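PDB 3BY9: sensor protein from Vibrio cholerae, which probably acts as a membrane-bound histidine kinase of a two-component system, this construct being the sensor domain of DctB that binds C4-dicarboxylates such as succinate. Local coordinates for residues D57-N60 with R61-Q65; N100-R104 with P105-L109. All coordinates share one frame; numbering follows the deposited sequence. Where two conformers were deposited one is given.

Interaction 1 of 2, residues D57-N60 with R61-Q65; sequences DITN and RYLEQ
Arg61 and Asp57 meet where the backbone N of Arg61 donates to Asp57 O at 3.1 Å, one of four successive i to i+4 bonds that carry the α-helix 53-70 through this turn. The same carbonyl oxygen is flanked by the aliphatic part of the arginine: CG, held beside the backbone N by a chi1 of -68°, passes 3.3 Å from Asp57 O, and the chain then runs extended to NE. On the next helical steps Tyr62 N binds Ile58 O and Glu64 N binds Asn60 O, with CB of each donor residue also resting against the acceptor oxygen. Between them Leu63 N bonds to Thr59 O; Leu63 CG sits 3.3 Å from that oxygen, and Leu63 CD1 lies 4.2 Å from Thr59 CG2.

The polar ends find partners in neighbouring parts of the fold. The single hydrogen of Thr59 OG1 is shared between, or alternates between, Gln55 O and Glu42 O, the latter in helix 41-48, and Asn60 OD1 takes the backbone N of Ser87 at the end of strand 84-87. Glu64 bonds through its two carboxylate oxygens to Trp90 and Asn91. Leu63 is buried against Ile37, Leu43 and Ala86. Asp40 with Leu36 binds a calcium ion, and Tyr62 stands in its second shell, Tyr62 OH being hydrogen-bonded to Asp40 OD2.

Interaction 2 of 2, residues N100-R104 with P105-L109; sequences NFAWR and PYFYL. With SIN (succinic acid), chain E.
Arg104 places CG beside its backbone N and then bends at chi2 (-71°), which folds its aliphatic part over the Tyr106 ring; Tyr106, with chi1 at 62°, has its ring between its own backbone N and carbonyl carbon. Arg104 CB stands over one face of that ring, 3.9 Å from the Tyr106 centroid, a CH-pi contact, and the guanidinium is turned 39° from the ring plane. Both residues converge on one carboxylate of succinate. Arg104 NE gives a nearly straight bond to O3 and NH2 another to O4 at 2.9 Å, while Tyr106 OH makes a very short bond of 2.5 Å to the same O3. NH2 also bonds to Leu121 O; Tyr106 OH is hydrogen-bonded to Tyr76 OH, and its ring stacks with Tyr131. This is the succinate pocket of the sensor domain, completed by Ser123, Thr124, Ser125, Tyr131 and Lys149. SIN C3 sits over one face of the Phe101 ring, offset toward the rim, 3.5 Å from Phe101 CE1, and Trp103 CH2 covers a face of the guanidinium. Arg104 is the N-cap residue of helix 105-110: its carbonyl oxygen accepts from both Phe107 N and Tyr108 N. Phe107 CD2 packs 3.5 Å from Ala102 CA.

How the interactions relate
From the N terminus, the chain passes through helices 5-27, 33-38 and 41-48 before interaction 1, which lies wholly within helix 53-70. Strands 74-79 and 84-87 follow, and the loop after them leads into interaction 2, where residues 100-104 turn into helix 105-110. Each contact is local and closes no long loop; the two come in series, neither nesting nor crossing, with centres 22 Å apart and nearest atoms about 12 Å apart. Both border the five-stranded antiparallel sheet: interaction 1 joins the calcium-side helices to edge strand 84-87, whereas interaction 2 packs helix 105-110 and the loop before it on strands 74-79, 116-121 and 141-150, with the ligand held by Arg104 and Tyr106.

Interaction 1 of 2, residues D57-N60 with R61-Q65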
loop_
_atom_site.group_PDB
_atom_site.type_symbol
_atom_site.label_atom_id
_atom_site.label_comp_id
_atom_site.label_asym_id
_atom_site.label_seq_id
_atom_site.Cartn_x
_atom_site.Cartn_y
_atom_site.Cartn_z
ATOM N N ASP A 57 23.527 0.918 17.154
ATOM C CA ASP A 57 22.992 -0.126 18.028
ATOM C C ASP A 57 21.817 0.434 18.845
ATOM O O ASP A 57 20.744 -0.179 18.933
ATOM C CB ASP A 57 24.076 -0.619 18.998
ATOM C CG ASP A 57 25.077 -1.520 18.335
ATOM O OD1 ASP A 57 26.149 -1.767 18.944
ATOM O OD2 ASP A 57 24.794 -1.992 17.214
ATOM N N ILE A 58 22.025 1.600 19.438
ATOM C CA ILE A 58 20.969 2.230 20.238
ATOM C C ILE A 58 19.732 2.485 19.350
ATOM O O ILE A 58 18.576 2.188 19.745
ATOM C CB ILE A 58 21.445 3.583 20.810
ATOM C CG1 ILE A 58 22.352 3.320 22.020
ATOM C CG2 ILE A 58 20.236 4.453 21.225
ATOM C CD1 ILE A 58 23.221 4.518 22.379
ATOM N N THR A 59 19.969 3.060 18.181
ATOM C CA THR A 59 18.838 3.416 17.304
ATOM C C THR A 59 18.082 2.207 16.764
ATOM O O THR A 59 16.853 2.207 16.717
ATOM C CB THR A 59 19.312 4.359 16.215
ATOM O OG1 THR A 59 19.962 5.472 16.869
ATOM C CG2 THR A 59 18.102 4.885 15.404
ATOM N N ASN A 60 18.817 1.165 16.394
ATOM C CA ASN A 60 18.174 -0.066 15.931
ATOM C C ASN A 60 17.245 -0.639 16.994
ATOM O O ASN A 60 16.119 -1.048 16.701
ATOM C CB ASN A 60 19.213 -1.149 15.668
ATOM C CG ASN A 60 19.874 -1.042 14.308
ATOM O OD1 ASN A 60 19.359 -0.438 13.359
ATOM N ND2 ASN A 60 21.014 -1.722 14.193
ATOM N N ARG A 61 17.742 -0.717 18.235
ATOM C CA ARG A 61 16.946 -1.284 19.326
ATOM C C ARG A 61 15.742 -0.425 19.635
ATOM O O ARG A 61 14.676 -0.940 19.956
ATOM C CB ARG A 61 17.839 -1.489 20.558
ATOM C CG ARG A 61 18.877 -2.631 20.228
ATOM C CD ARG A 61 19.881 -2.894 21.367
ATOM N NE ARG A 61 20.766 -4.024 21.053
ATOM C CZ ARG A 61 20.440 -5.308 21.182
ATOM N NH1 ARG A 61 19.234 -5.668 21.630
ATOM N NH2 ARG A 61 21.330 -6.243 20.857
ATOM N N TYR A 62 15.900 0.899 19.479
ATOM C CA TYR A 62 14.753 1.796 19.730
ATOM C C TYR A 62 13.697 1.589 18.648
ATOM O O TYR A 62 12.505 1.466 18.957
ATOM C CB TYR A 62 15.232 3.260 19.739
ATOM C CG TYR A 62 14.092 4.244 19.842
ATOM C CD1 TYR A 62 13.235 4.223 20.929
ATOM C CD2 TYR A 62 13.898 5.207 18.847
ATOM C CE1 TYR A 62 12.157 5.144 21.049
ATOM C CE2 TYR A 62 12.846 6.143 18.957
ATOM C CZ TYR A 62 11.980 6.102 20.043
ATOM O OH TYR A 62 10.875 6.939 20.089
ATOM N N LEU A 63 14.110 1.530 17.384
ATOM C CA LEU A 63 13.117 1.369 16.303
ATOM C C LEU A 63 12.436 -0.008 16.446
ATOM O O LEU A 63 11.256 -0.182 16.127
ATOM C CB LEU A 63 13.785 1.496 14.918
ATOM C CG LEU A 63 14.349 2.918 14.623
ATOM C CD1 LEU A 63 15.047 2.914 13.238
ATOM C CD2 LEU A 63 13.270 3.953 14.683
ATOM N N GLU A 64 13.184 -0.990 16.942
ATOM C CA GLU A 64 12.595 -2.303 17.125
ATOM C C GLU A 64 11.479 -2.224 18.192
ATOM O O GLU A 64 10.439 -2.865 18.043
ATOM C CB GLU A 64 13.715 -3.282 17.525
ATOM C CG GLU A 64 13.249 -4.722 17.674
ATOM C CD GLU A 64 14.389 -5.669 18.079
ATOM O OE1 GLU A 64 15.528 -5.228 18.409
ATOM O OE2 GLU A 64 14.117 -6.895 18.050
ATOM N N GLN A 65 11.718 -1.443 19.255
ATOM C CA GLN A 65 10.749 -1.249 20.342
ATOM C C GLN A 65 9.536 -0.510 19.816
ATOM O O GLN A 65 8.411 -0.876 20.088
ATOM C CB GLN A 65 11.428 -0.462 21.499
ATOM C CG GLN A 65 12.370 -1.349 22.253
ATOM C CD GLN A 65 13.375 -0.594 23.110
ATOM O OE1 GLN A 65 14.113 -1.210 23.897
ATOM N NE2 GLN A 65 13.435 0.716 22.958
#

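Interaction 2 of 2, residues N100-R104 with P105-L109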
loop_
_atom_site.group_PDB
_atom_site.type_symbol
_atom_site.label_atom_id
_atom_site.label_comp_id
_atom_site.label_asym_id
_atom_site.label_seq_id
_atom_site.Cartn_x
_atom_site.Cartn_y
_atom_site.Cartn_z
ATOM N N ASN A 100 19.477 0.747 -0.295
ATOM C CA ASN A 100 19.149 2.121 -0.667
ATOM C C ASN A 100 17.778 2.177 -1.297
ATOM O O ASN A 100 17.470 1.344 -2.178
ATOM C CB ASN A 100 20.261 2.638 -1.598
ATOM C CG ASN A 100 20.045 4.088 -1.983
ATOM O OD1 ASN A 100 19.151 4.389 -2.763
ATOM N ND2 ASN A 100 20.858 4.975 -1.431
ATOM N N PHE A 101 16.920 3.122 -0.847
ATOM C CA PHE A 101 15.547 3.230 -1.379
ATOM C C PHE A 101 15.281 4.611 -2.000
ATOM O O PHE A 101 14.147 5.076 -2.000
ATOM C CB PHE A 101 14.548 2.960 -0.258
ATOM C CG PHE A 101 14.665 1.546 0.296
ATOM C CD1 PHE A 101 14.436 0.466 -0.529
ATOM C CD2 PHE A 101 15.064 1.318 1.606
ATOM C CE1 PHE A 101 14.620 -0.878 -0.063
ATOM C CE2 PHE A 101 15.238 -0.017 2.097
ATOM C CZ PHE A 101 15.020 -1.110 1.240
ATOM N N ALA A 102 16.341 5.250 -2.502
ATOM C CA ALA A 102 16.140 6.602 -3.090
ATOM C C ALA A 102 15.214 6.515 -4.275
ATOM O O ALA A 102 14.614 7.509 -4.656
ATOM C CB ALA A 102 17.490 7.204 -3.544
ATOM N N TRP A 103 15.123 5.325 -4.880
ATOM C CA TRP A 103 14.264 5.082 -6.030
ATOM C C TRP A 103 12.774 4.952 -5.660
ATOM O O TRP A 103 11.872 4.986 -6.563
ATOM C CB TRP A 103 14.754 3.809 -6.766
ATOM C CG TRP A 103 14.794 2.580 -5.898
ATOM C CD1 TRP A 103 15.842 2.172 -5.070
ATOM C CD2 TRP A 103 13.739 1.608 -5.719
ATOM N NE1 TRP A 103 15.455 1.012 -4.385
ATOM C CE2 TRP A 103 14.193 0.653 -4.769
ATOM C CE3 TRP A 103 12.459 1.454 -6.270
ATOM C CZ2 TRP A 103 13.402 -0.438 -4.363
ATOM C CZ3 TRP A 103 11.670 0.354 -5.859
ATOM C CH2 TRP A 103 12.151 -0.563 -4.919
ATOM N N ARG A 104 12.473 4.850 -4.366
ATOM C CA ARG A 104 11.071 4.731 -3.961
ATOM C C ARG A 104 10.414 6.087 -3.814
ATOM O O ARG A 104 10.981 6.998 -3.215
ATOM C CB ARG A 104 10.932 4.045 -2.609
ATOM C CG ARG A 104 11.012 2.562 -2.665
ATOM C CD ARG A 104 9.747 1.931 -3.323
ATOM N NE ARG A 104 9.615 0.520 -2.893
ATOM C CZ ARG A 104 9.010 -0.433 -3.604
ATOM N NH1 ARG A 104 8.458 -0.163 -4.781
ATOM N NH2 ARG A 104 9.048 -1.706 -3.159
ATOM N N PRO A 105 9.178 6.216 -4.272
ATOM C CA PRO A 105 8.511 7.529 -4.135
ATOM C C PRO A 105 8.405 8.023 -2.702
ATOM O O PRO A 105 8.496 9.214 -2.453
ATOM C CB PRO A 105 7.132 7.259 -4.722
ATOM C CG PRO A 105 7.457 6.313 -5.876
ATOM C CD PRO A 105 8.449 5.331 -5.217
ATOM N N TYR A 106 8.190 7.123 -1.732
ATOM C CA TYR A 106 8.059 7.649 -0.380
ATOM C C TYR A 106 9.347 8.311 0.096
ATOM O O TYR A 106 9.277 9.248 0.908
ATOM C CB TYR A 106 7.551 6.564 0.600
ATOM C CG TYR A 106 8.468 5.354 0.752
ATOM C CD1 TYR A 106 9.671 5.436 1.491
ATOM C CD2 TYR A 106 8.123 4.119 0.189
ATOM C CE1 TYR A 106 10.508 4.305 1.662
ATOM C CE2 TYR A 106 8.961 2.992 0.355
ATOM C CZ TYR A 106 10.149 3.098 1.087
ATOM O OH TYR A 106 11.005 2.001 1.217
ATOM N N PHE A 107 10.511 7.896 -0.405
ATOM C CA PHE A 107 11.721 8.541 0.059
ATOM C C PHE A 107 11.879 9.859 -0.783
ATOM O O PHE A 107 12.171 10.928 -0.248
ATOM C CB PHE A 107 12.953 7.655 -0.207
ATOM C CG PHE A 107 14.254 8.350 0.135
ATOM C CD1 PHE A 107 14.686 8.417 1.459
ATOM C CD2 PHE A 107 14.951 9.065 -0.849
ATOM C CE1 PHE A 107 15.774 9.167 1.843
ATOM C CE2 PHE A 107 16.054 9.841 -0.496
ATOM C CZ PHE A 107 16.472 9.893 0.873
ATOM N N TYR A 108 11.700 9.736 -2.091
ATOM C CA TYR A 108 11.852 10.905 -2.989
ATOM C C TYR A 108 10.979 12.058 -2.525
ATOM O O TYR A 108 11.433 13.245 -2.476
ATOM C CB TYR A 108 11.417 10.471 -4.410
ATOM C CG TYR A 108 11.429 11.572 -5.456
ATOM C CD1 TYR A 108 12.628 12.150 -5.891
ATOM C CD2 TYR A 108 10.253 11.978 -6.050
ATOM C CE1 TYR A 108 12.644 13.121 -6.904
ATOM C CE2 TYR A 108 10.232 12.947 -7.071
ATOM C CZ TYR A 108 11.432 13.512 -7.491
ATOM O OH TYR A 108 11.406 14.476 -8.496
ATOM N N LEU A 109 9.722 11.741 -2.184
ATOM C CA LEU A 109 8.822 12.818 -1.760
ATOM C C LEU A 109 9.112 13.317 -0.359
ATOM O O LEU A 109 9.061 14.523 -0.095
ATOM C CB LEU A 109 7.368 12.385 -1.806
ATOM C CG LEU A 109 6.929 11.879 -3.212
ATOM C CD1 LEU A 109 5.516 11.264 -3.148
ATOM C CD2 LEU A 109 6.995 13.046 -4.227
HETATM C C1 SIN E . 10.650 -3.777 1.781
HETATM O O1 SIN E . 9.507 -3.310 2.104
HETATM O O2 SIN E . 10.836 -5.014 1.604
HETATM C C2 SIN E . 11.851 -2.845 1.580
HETATM C C3 SIN E . 11.419 -1.380 1.387
HETATM C C4 SIN E . 10.818 -1.102 0.022
HETATM O O3 SIN E . 10.417 0.075 -0.227
HETATM O O4 SIN E . 10.705 -2.048 -0.811
#